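Local atomic coordinates of In2-1 family protein, glutathione transferase lambda3 (PDB entry 4PQI), a protein that binds glutathione and, as a monomeric lambda-class glutathione transferase of poplar, probably catalyses glutathione-dependent thiol transfer. Residues V11-A16 and G55-I60; A72-K77 and N82-L87; T137-F142 and I183-R188; H162-D165 and F170-K173. All blocks are in the same frame, centred on the assembly; numbering follows the deposited sequence.

Contact 1 of 4, residues V11-A16 and G55-I60; sequences VPEKLA and GLQDEI. With CA (calcium ion), chain E.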
loop_
_atom_site.group_PDB
_atom_site.type_symbol
_atom_site.label_atom_id
_atom_site.label_comp_id
_atom_site.label_asym_id
_atom_site.label_seq_id
_atom_site.Cartn_x
_atom_site.Cartn_y
_atom_site.Cartn_z
ATOM N N VAL A 11 -13.490 10.557 0.228
ATOM C CA VAL A 11 -14.172 11.355 -0.781
ATOM C C VAL A 11 -13.229 11.560 -1.977
ATOM O O VAL A 11 -12.007 11.428 -1.835
ATOM C CB VAL A 11 -14.613 12.717 -0.203
ATOM C CG1 VAL A 11 -15.699 12.519 0.854
ATOM C CG2 VAL A 11 -13.418 13.476 0.378
ATOM N N PRO A 12 -13.794 11.847 -3.166
ATOM C CA PRO A 12 -12.989 12.239 -4.331
ATOM C C PRO A 12 -12.036 13.366 -3.960
ATOM O O PRO A 12 -12.405 14.271 -3.208
ATOM C CB PRO A 12 -14.045 12.723 -5.335
ATOM C CG PRO A 12 -15.232 11.925 -5.010
ATOM C CD PRO A 12 -15.217 11.719 -3.513
ATOM N N GLU A 13 -10.808 13.294 -4.458
ATOM C CA GLU A 13 -9.793 14.244 -4.053
ATOM C C GLU A 13 -9.011 14.771 -5.253
ATOM O O GLU A 13 -8.565 14.003 -6.104
ATOM C CB GLU A 13 -8.855 13.579 -3.056
ATOM C CG GLU A 13 -7.789 14.480 -2.494
ATOM C CD GLU A 13 -6.970 13.780 -1.428
ATOM O OE1 GLU A 13 -6.194 14.467 -0.728
ATOM O OE2 GLU A 13 -7.096 12.541 -1.303
ATOM N N LYS A 14 -8.861 16.089 -5.322
ATOM C CA LYS A 14 -7.985 16.706 -6.306
ATOM C C LYS A 14 -6.519 16.487 -5.897
ATOM O O LYS A 14 -6.147 16.705 -4.742
ATOM C CB LYS A 14 -8.302 18.193 -6.401
ATOM C CG LYS A 14 -7.470 18.951 -7.414
ATOM C CD LYS A 14 -7.736 18.462 -8.827
ATOM C CE LYS A 14 -7.094 19.393 -9.843
ATOM N NZ LYS A 14 -5.709 19.757 -9.436
ATOM N N LEU A 15 -5.691 16.041 -6.837
ATOM C CA LEU A 15 -4.283 15.757 -6.553
ATOM C C LEU A 15 -3.376 16.884 -7.044
ATOM O O LEU A 15 -3.444 17.269 -8.208
ATOM C CB LEU A 15 -3.871 14.427 -7.203
ATOM C CG LEU A 15 -4.563 13.190 -6.609
ATOM C CD1 LEU A 15 -4.037 11.901 -7.219
ATOM C CD2 LEU A 15 -4.398 13.175 -5.093
ATOM N N ALA A 16 -2.548 17.418 -6.149
ATOM C CA ALA A 16 -1.544 18.427 -6.512
ATOM C C ALA A 16 -0.370 17.791 -7.259
ATOM O O ALA A 16 -0.044 16.630 -7.017
ATOM C CB ALA A 16 -1.041 19.144 -5.259
ATOM N N GLY A 55 -11.117 8.402 6.473
ATOM C CA GLY A 55 -11.704 9.714 6.265
ATOM C C GLY A 55 -10.781 10.804 6.755
ATOM O O GLY A 55 -11.244 11.834 7.230
ATOM N N LEU A 56 -9.476 10.572 6.649
ATOM C CA LEU A 56 -8.479 11.521 7.158
ATOM C C LEU A 56 -7.833 12.404 6.078
ATOM O O LEU A 56 -6.715 12.884 6.250
ATOM C CB LEU A 56 -7.389 10.780 7.934
ATOM C CG LEU A 56 -7.876 9.887 9.078
ATOM C CD1 LEU A 56 -6.754 8.994 9.622
ATOM C CD2 LEU A 56 -8.474 10.734 10.189
ATOM N N GLN A 57 -8.540 12.640 4.981
ATOM C CA GLN A 57 -7.963 13.390 3.865
ATOM C C GLN A 57 -7.706 14.865 4.177
ATOM O O GLN A 57 -6.665 15.410 3.795
ATOM C CB GLN A 57 -8.821 13.238 2.618
ATOM C CG GLN A 57 -8.851 11.808 2.093
ATOM C CD GLN A 57 -10.022 11.568 1.158
ATOM O OE1 GLN A 57 -11.125 11.272 1.605
ATOM N NE2 GLN A 57 -9.790 11.719 -0.144
ATOM N N ASP A 58 -8.628 15.509 4.891
ATOM C CA ASP A 58 -8.405 16.895 5.271
ATOM C C ASP A 58 -7.374 17.014 6.384
ATOM O O ASP A 58 -6.608 17.975 6.418
ATOM C CB ASP A 58 -9.700 17.591 5.686
ATOM C CG ASP A 58 -9.560 19.100 5.670
ATOM O OD1 ASP A 58 -9.717 19.694 4.580
ATOM O OD2 ASP A 58 -9.264 19.689 6.733
ATOM N N GLU A 59 -7.372 16.039 7.292
ATOM C CA GLU A 59 -6.429 16.004 8.412
ATOM C C GLU A 59 -4.971 15.821 7.981
ATOM O O GLU A 59 -4.059 16.459 8.525
ATOM C CB GLU A 59 -6.803 14.875 9.387
ATOM C CG GLU A 59 -8.076 15.111 10.192
ATOM C CD GLU A 59 -9.345 14.796 9.414
ATOM O OE1 GLU A 59 -9.241 14.358 8.246
ATOM O OE2 GLU A 59 -10.447 14.976 9.980
ATOM N N ILE A 60 -4.761 14.949 7.002
ATOM C CA ILE A 60 -3.420 14.570 6.568
ATOM C C ILE A 60 -3.114 15.105 5.176
ATOM O O ILE A 60 -3.537 14.532 4.170
ATOM C CB ILE A 60 -3.263 13.037 6.561
ATOM C CG1 ILE A 60 -3.557 12.456 7.951
ATOM C CG2 ILE A 60 -1.861 12.620 6.049
ATOM C CD1 ILE A 60 -3.649 10.923 7.977
HETATM CA CA CA E . -11.739 13.970 8.178
HETATM O O HOH W 1 -11.238 14.483 5.984
HETATM O O HOH W 2 -12.236 16.573 7.994
HETATM O O HOH W 3 -14.127 13.355 7.767
HETATM O O HOH W 4 -12.109 12.755 10.339
#
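Gln57 sets its carboxamide against the backbone of Val11 and serves both polar atoms of that residue at once. Val11 N donates to Gln57 OE1 at 2.8 Å, lying in the carbonyl plane and on a lone pair, while Gln57 NE2 gives a nearly straight bond back to Val11 O, also 2.8 Å. The second hydrogen of Gln57 NE2 goes to Glu13 OE2 at 3.0 Å, reaching that oxygen from above the carboxylate plane, 59° out of it. With OE1 and both N-H groups in use, the amide is fixed in its rotation. In the thioredoxin-like N-terminal domain, 55-60 is the turn between helix 42-54, which ends in a Schellman motif at Gly55, and strand 60-64; 11-16 is part of the lead-in to strand 33-37. The other oxygen of Glu13, OE1, forms a salt bridge to Arg51 of helix 42-54. A leucine in place of Gln57 would probably leave Val11 N and O without their mates and the lead-in less firmly held. On the same turn a calcium ion takes Gly55 O at 2.4 Å, both carboxylate oxygens of Glu59 and four waters, one of which accepts from Asp58 N.

Contact 2 of 4, residues A72-K77 and N82-L87; sequences AWYPEK and NKVPSL. With GSH (glutathione), chain B.
The glutathione site of the N-terminal domain is braced from behind where Tyr74 meets Lys83 and Ser86. The phenol is linked twice: Ser86 OG donates to Tyr74 OH at 2.9 Å, and Tyr74 OH passes its own hydrogen to Lys83 O at 2.7 Å, from 40° above that carbonyl plane. Seen from the ring, Lys83 O sits at the edge and in plane. The tyrosine reaches this far because its CG stands anti to the backbone N (chi1 -177°), sending the ring from helix 73-78 to the loop. That loop is the cis-proline loop of the thioredoxin fold, with a cis peptide before Pro85, and it leads into strand 86-89. The peptide whose carbonyl Tyr74 grips also carries Val84 N, which binds glutathione O2 at 2.8 Å; Val84 O in turn accepts from glutathione N2 at 2.9 Å, and Lys83 NZ hydrogen-bonds O32 of the glycine carboxylate. A phenylalanine in place of Tyr74 would probably leave Lys83 O and Ser86 OG without this partner, and the ligand-binding peptide freer to shift. Beside the ring, Asn82 lays its amide along Pro75, with Pro75 CB 3.5 Å from Asn82 CG, while Asn82 OD1 accepts from Arg70, which is itself hydrogen-bonded to glutathione.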
loop_
_atom_site.group_PDB
_atom_site.type_symbol
_atom_site.label_atom_id
_atom_site.label_comp_id
_atom_site.label_asym_id
_atom_site.label_seq_id
_atom_site.Cartn_x
_atom_site.Cartn_y
_atom_site.Cartn_z
ATOM N N ALA A 72 16.228 18.657 -2.270
ATOM C CA ALA A 72 17.275 18.367 -1.311
ATOM C C ALA A 72 16.814 18.604 0.131
ATOM O O ALA A 72 17.335 17.971 1.054
ATOM C CB ALA A 72 18.527 19.225 -1.620
ATOM N N TRP A 73 15.854 19.510 0.338
ATOM C CA TRP A 73 15.383 19.776 1.705
ATOM C C TRP A 73 14.723 18.568 2.377
ATOM O O TRP A 73 14.550 18.525 3.600
ATOM C CB TRP A 73 14.458 21.007 1.783
ATOM C CG TRP A 73 13.261 21.062 0.855
ATOM C CD1 TRP A 73 13.096 21.921 -0.212
ATOM C CD2 TRP A 73 12.046 20.277 0.919
ATOM N NE1 TRP A 73 11.883 21.696 -0.818
ATOM C CE2 TRP A 73 11.219 20.698 -0.147
ATOM C CE3 TRP A 73 11.590 19.253 1.759
ATOM C CZ2 TRP A 73 9.965 20.146 -0.386
ATOM C CZ3 TRP A 73 10.332 18.691 1.513
ATOM C CH2 TRP A 73 9.538 19.145 0.451
ATOM N N TYR A 74 14.349 17.577 1.584
ATOM C CA TYR A 74 13.696 16.410 2.171
ATOM C C TYR A 74 14.672 15.546 3.026
ATOM O O TYR A 74 14.436 15.352 4.225
ATOM C CB TYR A 74 12.894 15.627 1.114
ATOM C CG TYR A 74 12.152 14.448 1.690
ATOM C CD1 TYR A 74 11.058 14.640 2.527
ATOM C CD2 TYR A 74 12.541 13.148 1.397
ATOM C CE1 TYR A 74 10.378 13.570 3.084
ATOM C CE2 TYR A 74 11.858 12.053 1.939
ATOM C CZ TYR A 74 10.780 12.278 2.781
ATOM O OH TYR A 74 10.100 11.231 3.326
ATOM N N PRO A 75 15.785 15.060 2.436
ATOM C CA PRO A 75 16.728 14.367 3.321
ATOM C C PRO A 75 17.428 15.311 4.288
ATOM O O PRO A 75 17.715 14.895 5.411
ATOM C CB PRO A 75 17.755 13.763 2.348
ATOM C CG PRO A 75 17.644 14.572 1.137
ATOM C CD PRO A 75 16.210 14.982 1.024
ATOM N N GLU A 76 17.682 16.553 3.874
ATOM C CA GLU A 76 18.429 17.480 4.715
ATOM C C GLU A 76 17.611 18.023 5.886
ATOM O O GLU A 76 18.130 18.178 6.970
ATOM C CB GLU A 76 19.004 18.636 3.886
ATOM C CG GLU A 76 20.095 18.217 2.904
ATOM C CD GLU A 76 20.635 19.387 2.066
ATOM O OE1 GLU A 76 20.379 20.562 2.428
ATOM O OE2 GLU A 76 21.312 19.128 1.044
ATOM N N LYS A 77 16.330 18.297 5.672
ATOM C CA LYS A 77 15.553 19.034 6.663
ATOM C C LYS A 77 14.334 18.297 7.211
ATOM O O LYS A 77 13.807 18.682 8.259
ATOM C CB LYS A 77 15.122 20.392 6.094
ATOM C CG LYS A 77 16.282 21.360 5.957
ATOM C CD LYS A 77 15.864 22.612 5.209
ATOM C CE LYS A 77 17.054 23.536 4.949
ATOM N NZ LYS A 77 16.693 24.628 3.984
ATOM N N ASN A 82 15.660 9.457 3.942
ATOM C CA ASN A 82 15.458 9.847 2.544
ATOM C C ASN A 82 14.678 8.809 1.732
ATOM O O ASN A 82 15.118 8.379 0.651
ATOM C CB ASN A 82 16.792 10.163 1.856
ATOM C CG ASN A 82 16.602 10.965 0.571
ATOM O OD1 ASN A 82 15.512 11.458 0.302
ATOM N ND2 ASN A 82 17.667 11.093 -0.223
ATOM N N LYS A 83 13.541 8.399 2.288
ATOM C CA LYS A 83 12.584 7.529 1.613
ATOM C C LYS A 83 11.182 8.001 1.943
ATOM O O LYS A 83 10.987 8.700 2.938
ATOM C CB LYS A 83 12.710 6.079 2.090
ATOM C CG LYS A 83 14.035 5.395 1.769
ATOM C CD LYS A 83 13.976 3.934 2.173
ATOM C CE LYS A 83 15.360 3.296 2.121
ATOM N NZ LYS A 83 16.051 3.604 0.842
ATOM N N VAL A 84 10.209 7.592 1.125
ATOM C CA VAL A 84 8.789 7.832 1.405
ATOM C C VAL A 84 8.109 6.469 1.632
ATOM O O VAL A 84 8.568 5.452 1.106
ATOM C CB VAL A 84 8.096 8.655 0.287
ATOM C CG1 VAL A 84 8.621 10.092 0.287
ATOM C CG2 VAL A 84 8.243 8.012 -1.086
ATOM N N PRO A 85 7.038 6.434 2.432
ATOM C CA PRO A 85 6.415 7.579 3.114
ATOM C C PRO A 85 7.059 7.982 4.442
ATOM O O PRO A 85 7.697 7.176 5.112
ATOM C CB PRO A 85 5.004 7.081 3.389
ATOM C CG PRO A 85 5.170 5.581 3.565
ATOM C CD PRO A 85 6.251 5.189 2.595
ATOM N N SER A 86 6.846 9.234 4.831
ATOM C CA SER A 86 7.074 9.633 6.203
ATOM C C SER A 86 5.901 10.515 6.618
ATOM O O SER A 86 5.288 11.187 5.799
ATOM C CB SER A 86 8.427 10.351 6.376
ATOM O OG SER A 86 8.445 11.568 5.641
ATOM N N LEU A 87 5.567 10.479 7.893
ATOM C CA LEU A 87 4.437 11.240 8.373
ATOM C C LEU A 87 4.897 12.272 9.392
ATOM O O LEU A 87 5.594 11.937 10.355
ATOM C CB LEU A 87 3.424 10.315 9.025
ATOM C CG LEU A 87 2.136 10.985 9.505
ATOM C CD1 LEU A 87 1.189 11.190 8.328
ATOM C CD2 LEU A 87 1.505 10.098 10.564
HETATM N N1 GSH B . 10.566 -0.082 4.208
HETATM C CA1 GSH B . 10.113 1.212 3.720
HETATM C C1 GSH B . 8.642 1.384 4.001
HETATM O O11 GSH B . 8.152 2.493 4.310
HETATM O O12 GSH B . 7.878 0.403 3.951
HETATM C CB1 GSH B . 10.414 1.314 2.226
HETATM C CG1 GSH B . 9.870 2.589 1.591
HETATM C CD1 GSH B . 10.552 2.784 0.252
HETATM O OE1 GSH B . 11.610 1.946 -0.123
HETATM N N2 GSH B . 10.136 3.742 -0.570
HETATM C CA2 GSH B . 10.834 3.924 -1.833
HETATM C C2 GSH B . 11.795 5.077 -1.762
HETATM O O2 GSH B . 11.506 6.198 -0.969
HETATM C CB2 GSH B . 9.833 4.161 -2.959
HETATM S SG2 GSH B . 9.179 2.614 -3.626
HETATM N N3 GSH B . 12.901 4.998 -2.483
HETATM C CA3 GSH B . 13.634 6.198 -2.838
HETATM C C3 GSH B . 15.042 6.116 -2.303
HETATM O O31 GSH B . 15.838 7.076 -2.453
HETATM O O32 GSH B . 15.418 5.081 -1.698
#

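Contact 3 of 4, residues T137-F142 and I183-R188; sequences TVYTAF and IPFVER
Tyr139 reaches Phe185 with its hydroxyl end: Tyr139 OH lies 3.7 Å from Phe185 CD1, at the edge of the phenylalanine ring and near its plane, and Tyr139 CE2 follows at 4.0 Å from the same CD1. The two side chains cross at about a right angle, CD1 is the ring atom of Phe185 that meets the tyrosine, and no hydrogen bond passes between the segments. The tyrosine hydroxyl also comes within 4.4 Å of Arg188 CB, one turn further along helix 177-197. The hydroxyl of Tyr139 is hydrogen-bonded to Tyr235 OH, on the C-terminal helix 228-239. With CG anti to its carbonyl carbon (chi1 -67°), Phe185 turns its ring toward Tyr139; it also meets Phe43 of the glutathione pocket edge to face and has its side chain about 7 Å from the bound ligand. Around it the helix is kinked where the nitrogens of Pro184 and Phe185 make no bond to the preceding turn. Arg188 folds back there, its NH1 donating to Pro184 O at 2.8 Å with that oxygen close to the guanidinium plane. NH1 also pairs with Gln45 and NH2 with Thr40 O, tying the kink to the N-terminal domain. With the hydroxyl held by Tyr235, contact between these two segments is probably left largely to van der Waals packing, a light touch in the all-helical C-terminal domain beside the glutathione site.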
loop_
_atom_site.group_PDB
_atom_site.type_symbol
_atom_site.label_atom_id
_atom_site.label_comp_id
_atom_site.label_asym_id
_atom_site.label_seq_id
_atom_site.Cartn_x
_atom_site.Cartn_y
_atom_site.Cartn_z
ATOM N N THR A 137 10.401 -12.670 -2.286
ATOM C CA THR A 137 10.287 -13.859 -3.112
ATOM C C THR A 137 9.912 -13.510 -4.557
ATOM O O THR A 137 10.606 -13.931 -5.493
ATOM C CB THR A 137 9.258 -14.864 -2.518
ATOM O OG1 THR A 137 9.662 -15.233 -1.193
ATOM C CG2 THR A 137 9.189 -16.111 -3.365
ATOM N N VAL A 138 8.831 -12.746 -4.740
ATOM C CA VAL A 138 8.338 -12.453 -6.092
ATOM C C VAL A 138 9.276 -11.524 -6.877
ATOM O O VAL A 138 9.553 -11.763 -8.052
ATOM C CB VAL A 138 6.901 -11.880 -6.106
ATOM C CG1 VAL A 138 6.407 -11.724 -7.549
ATOM C CG2 VAL A 138 5.942 -12.778 -5.350
ATOM N N TYR A 139 9.779 -10.478 -6.226
ATOM C CA TYR A 139 10.631 -9.511 -6.916
ATOM C C TYR A 139 12.004 -10.057 -7.305
ATOM O O TYR A 139 12.720 -9.446 -8.097
ATOM C CB TYR A 139 10.743 -8.202 -6.124
ATOM C CG TYR A 139 9.523 -7.315 -6.279
ATOM C CD1 TYR A 139 9.423 -6.423 -7.340
ATOM C CD2 TYR A 139 8.465 -7.376 -5.375
ATOM C CE1 TYR A 139 8.315 -5.609 -7.488
ATOM C CE2 TYR A 139 7.338 -6.567 -5.526
ATOM C CZ TYR A 139 7.276 -5.684 -6.585
ATOM O OH TYR A 139 6.177 -4.872 -6.755
ATOM N N THR A 140 12.363 -11.220 -6.776
ATOM C CA THR A 140 13.603 -11.877 -7.178
ATOM C C THR A 140 13.337 -13.074 -8.091
ATOM O O THR A 140 14.229 -13.884 -8.335
ATOM C CB THR A 140 14.424 -12.349 -5.954
ATOM O OG1 THR A 140 13.637 -13.243 -5.154
ATOM C CG2 THR A 140 14.842 -11.163 -5.102
ATOM N N ALA A 141 12.113 -13.184 -8.598
ATOM C CA ALA A 141 11.722 -14.361 -9.378
ATOM C C ALA A 141 11.685 -14.123 -10.897
ATOM O O ALA A 141 11.457 -15.059 -11.675
ATOM C CB ALA A 141 10.376 -14.873 -8.897
ATOM N N PHE A 142 11.923 -12.880 -11.311
ATOM C CA PHE A 142 11.689 -12.475 -12.694
ATOM C C PHE A 142 12.571 -13.190 -13.696
ATOM O O PHE A 142 12.189 -13.341 -14.857
ATOM C CB PHE A 142 11.816 -10.959 -12.852
ATOM C CG PHE A 142 10.865 -10.190 -11.994
ATOM C CD1 PHE A 142 9.587 -10.667 -11.758
ATOM C CD2 PHE A 142 11.257 -9.010 -11.390
ATOM C CE1 PHE A 142 8.714 -9.969 -10.952
ATOM C CE2 PHE A 142 10.388 -8.305 -10.577
ATOM C CZ PHE A 142 9.117 -8.784 -10.357
ATOM N N ILE A 183 -2.170 -5.180 -1.150
ATOM C CA ILE A 183 -2.748 -4.796 -2.438
ATOM C C ILE A 183 -1.852 -3.944 -3.359
ATOM O O ILE A 183 -1.869 -4.159 -4.565
ATOM C CB ILE A 183 -4.209 -4.207 -2.315
ATOM C CG1 ILE A 183 -4.898 -4.156 -3.682
ATOM C CG2 ILE A 183 -4.210 -2.799 -1.730
ATOM C CD1 ILE A 183 -5.090 -5.495 -4.358
ATOM N N PRO A 184 -1.052 -2.993 -2.813
ATOM C CA PRO A 184 -0.257 -2.229 -3.788
ATOM C C PRO A 184 0.743 -3.095 -4.550
ATOM O O PRO A 184 1.070 -2.820 -5.716
ATOM C CB PRO A 184 0.507 -1.224 -2.912
ATOM C CG PRO A 184 -0.314 -1.106 -1.666
ATOM C CD PRO A 184 -0.840 -2.495 -1.442
ATOM N N PHE A 185 1.216 -4.150 -3.901
ATOM C CA PHE A 185 2.233 -4.999 -4.510
ATOM C C PHE A 185 1.584 -6.039 -5.422
ATOM O O PHE A 185 2.058 -6.287 -6.544
ATOM C CB PHE A 185 3.143 -5.601 -3.428
ATOM C CG PHE A 185 3.980 -4.562 -2.726
ATOM C CD1 PHE A 185 5.183 -4.129 -3.282
ATOM C CD2 PHE A 185 3.536 -3.970 -1.548
ATOM C CE1 PHE A 185 5.942 -3.135 -2.653
ATOM C CE2 PHE A 185 4.287 -2.980 -0.917
ATOM C CZ PHE A 185 5.492 -2.566 -1.467
ATOM N N VAL A 186 0.466 -6.604 -4.969
ATOM C CA VAL A 186 -0.287 -7.533 -5.800
ATOM C C VAL A 186 -0.786 -6.826 -7.061
ATOM O O VAL A 186 -0.691 -7.382 -8.152
ATOM C CB VAL A 186 -1.458 -8.192 -5.026
ATOM C CG1 VAL A 186 -2.374 -8.992 -6.000
ATOM C CG2 VAL A 186 -0.928 -9.088 -3.916
ATOM N N GLU A 187 -1.288 -5.598 -6.902
ATOM C CA GLU A 187 -1.701 -4.739 -8.022
ATOM C C GLU A 187 -0.620 -4.660 -9.106
ATOM O O GLU A 187 -0.867 -4.955 -10.286
ATOM C CB GLU A 187 -2.035 -3.321 -7.505
ATOM C CG GLU A 187 -2.145 -2.215 -8.577
ATOM C CD GLU A 187 -2.267 -0.782 -7.992
ATOM O OE1 GLU A 187 -2.583 -0.616 -6.782
ATOM O OE2 GLU A 187 -2.049 0.184 -8.765
ATOM N N ARG A 188 0.583 -4.269 -8.705
ATOM C CA ARG A 188 1.674 -4.074 -9.655
ATOM C C ARG A 188 2.190 -5.404 -10.204
ATOM O O ARG A 188 2.441 -5.531 -11.392
ATOM C CB ARG A 188 2.805 -3.280 -9.004
ATOM C CG ARG A 188 2.414 -1.857 -8.693
ATOM C CD ARG A 188 3.353 -1.229 -7.680
ATOM N NE ARG A 188 3.095 0.200 -7.531
ATOM C CZ ARG A 188 2.040 0.698 -6.894
ATOM N NH1 ARG A 188 1.144 -0.122 -6.355
ATOM N NH2 ARG A 188 1.876 2.013 -6.802
#

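Contact 4 of 4, residues H162-D165 and F170-K173; sequences HKFD and FLGK. With CA (calcium ion), chain D; CA (calcium ion), chain C.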
loop_
_atom_site.group_PDB
_atom_site.type_symbol
_atom_site.label_atom_id
_atom_site.label_comp_id
_atom_site.label_asym_id
_atom_site.label_seq_id
_atom_site.Cartn_x
_atom_site.Cartn_y
_atom_site.Cartn_z
ATOM N N HIS A 162 -7.993 -18.822 2.968
ATOM C CA HIS A 162 -8.872 -19.909 3.419
ATOM C C HIS A 162 -9.010 -19.974 4.947
ATOM O O HIS A 162 -9.799 -20.759 5.468
ATOM C CB HIS A 162 -8.371 -21.268 2.905
ATOM C CG HIS A 162 -8.753 -21.562 1.489
ATOM N ND1 HIS A 162 -9.927 -22.204 1.155
ATOM C CD2 HIS A 162 -8.118 -21.307 0.321
ATOM C CE1 HIS A 162 -10.000 -22.328 -0.156
ATOM N NE2 HIS A 162 -8.918 -21.788 -0.687
ATOM N N LYS A 163 -8.256 -19.153 5.674
ATOM C CA LYS A 163 -8.272 -19.235 7.137
ATOM C C LYS A 163 -9.636 -18.800 7.737
ATOM O O LYS A 163 -10.259 -19.530 8.504
ATOM C CB LYS A 163 -7.099 -18.424 7.719
ATOM C CG LYS A 163 -7.041 -18.371 9.244
ATOM C CD LYS A 163 -6.124 -19.424 9.820
ATOM C CE LYS A 163 -5.809 -19.135 11.286
ATOM N NZ LYS A 163 -4.761 -20.056 11.817
ATOM N N PHE A 164 -10.104 -17.613 7.373
ATOM C CA PHE A 164 -11.361 -17.100 7.903
ATOM C C PHE A 164 -12.458 -17.146 6.830
ATOM O O PHE A 164 -12.323 -16.544 5.756
ATOM C CB PHE A 164 -11.161 -15.686 8.498
ATOM C CG PHE A 164 -10.225 -15.667 9.683
ATOM C CD1 PHE A 164 -10.639 -16.157 10.915
ATOM C CD2 PHE A 164 -8.917 -15.203 9.556
ATOM C CE1 PHE A 164 -9.777 -16.165 12.014
ATOM C CE2 PHE A 164 -8.044 -15.209 10.646
ATOM C CZ PHE A 164 -8.480 -15.696 11.885
ATOM N N ASP A 165 -13.536 -17.874 7.118
ATOM C CA ASP A 165 -14.572 -18.123 6.113
ATOM C C ASP A 165 -15.812 -17.243 6.225
ATOM O O ASP A 165 -16.881 -17.591 5.726
ATOM C CB ASP A 165 -14.975 -19.591 6.127
ATOM C CG ASP A 165 -13.825 -20.493 5.775
ATOM O OD1 ASP A 165 -12.814 -19.971 5.249
ATOM O OD2 ASP A 165 -13.932 -21.703 6.019
ATOM N N PHE A 170 -8.331 -10.920 4.019
ATOM C CA PHE A 170 -7.424 -11.765 4.798
ATOM C C PHE A 170 -7.950 -12.111 6.188
ATOM O O PHE A 170 -7.761 -13.234 6.663
ATOM C CB PHE A 170 -6.017 -11.174 4.882
ATOM C CG PHE A 170 -5.229 -11.307 3.605
ATOM C CD1 PHE A 170 -4.765 -12.547 3.185
ATOM C CD2 PHE A 170 -4.930 -10.190 2.837
ATOM C CE1 PHE A 170 -4.038 -12.676 2.019
ATOM C CE2 PHE A 170 -4.197 -10.312 1.658
ATOM C CZ PHE A 170 -3.758 -11.555 1.245
ATOM N N LEU A 171 -8.637 -11.178 6.835
ATOM C CA LEU A 171 -9.187 -11.483 8.151
ATOM C C LEU A 171 -10.683 -11.796 8.100
ATOM O O LEU A 171 -11.365 -11.777 9.122
ATOM C CB LEU A 171 -8.878 -10.352 9.135
ATOM C CG LEU A 171 -7.387 -9.981 9.228
ATOM C CD1 LEU A 171 -7.192 -8.794 10.184
ATOM C CD2 LEU A 171 -6.550 -11.180 9.659
ATOM N N GLY A 172 -11.190 -12.093 6.910
ATOM C CA GLY A 172 -12.574 -12.524 6.768
ATOM C C GLY A 172 -13.557 -11.458 6.315
ATOM O O GLY A 172 -13.418 -10.878 5.238
ATOM N N LYS A 173 -14.547 -11.202 7.163
ATOM C CA LYS A 173 -15.626 -10.262 6.882
ATOM C C LYS A 173 -15.162 -8.833 6.537
ATOM O O LYS A 173 -15.616 -8.242 5.557
ATOM C CB LYS A 173 -16.562 -10.240 8.094
ATOM C CG LYS A 173 -17.828 -9.414 7.966
ATOM C CD LYS A 173 -18.753 -9.729 9.146
ATOM C CE LYS A 173 -19.548 -8.506 9.597
ATOM N NZ LYS A 173 -18.671 -7.416 10.135
HETATM CA CA CA D . -11.637 -22.240 5.375
HETATM CA CA CA C . -12.390 -16.248 3.335
HETATM O O HOH W 5 -12.191 -22.253 2.893
HETATM O O HOH W 6 -8.508 -15.663 5.919
HETATM O O HOH W 7 -12.180 -18.621 3.167
HETATM O O HOH W 8 -11.760 -15.936 1.142
HETATM O O HOH W 9 -14.821 -16.680 2.713
HETATM O O HOH W 10 -10.488 -14.702 3.747
#
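In the calcium-bearing loop between helices 151-160 and 177-197, Phe164 leans on the returning part of the loop at Phe170, Leu171 and Gly172. Its CB sits 3.9 Å from Gly172 CA, which explains the glycine: a beta carbon there would fall tightly against Phe164 CB, and the backbone angles (phi 100°, psi -120°) would themselves press it into the preceding carbonyl. With CG anti to the carbonyl carbon (chi1 -64°), the ring is carried past Leu171, and its CD2 comes 3.7 Å from Phe170 O, which lies at the ring edge near the plane. Lys163 CG packs over one ring face, toward the rim. No direct hydrogen bond joins the two segments; a water does so instead, accepting from Phe164 N at 2.9 Å and lying close to Phe170 O as well. The backbone on the Phe164 side is bent round two calcium ions. One takes, among its ligands, His162 O at 2.4 Å, both carboxylate oxygens of Asp165, and a water paired with His162 ND1. The other takes Phe164 O at 2.4 Å, Gly167 O and four waters. On the opposing segment, Phe170 N is hydrogen-bonded to Asp179 in the first turn of helix 177-197, and Leu171 O to Lys120 of helix 118-139. One water on the second ion donates to Asp165 OD1, 2.6 Å away, so the two sites share a network; hard oxygen ligands, from carbonyls, a carboxylate and waters, suit calcium and probably steady a loop whose two sides otherwise meet through apolar packing and a water.

In the fold
From the N terminus, contact 1 closes first, bringing 11-16 to the turn after helix 42-54, with strand 33-37 and that helix inside its loop. Contact 2 follows in series as a short closure between helix 73-78 and the start of strand 86-89. The two touch where Ile60 CG2 packs 4.1 Å from Leu87 CD1, joining strands 60-64 and 86-89 of the thioredoxin-like sheet. Contact 3 then spans from the end of helix 118-139 to helix 177-197 in the helical domain. Contact 4, a tight closure between helices 151-160 and 177-197, falls wholly within that span, the nearest atoms of the two about 6 Å apart. None of the four cross.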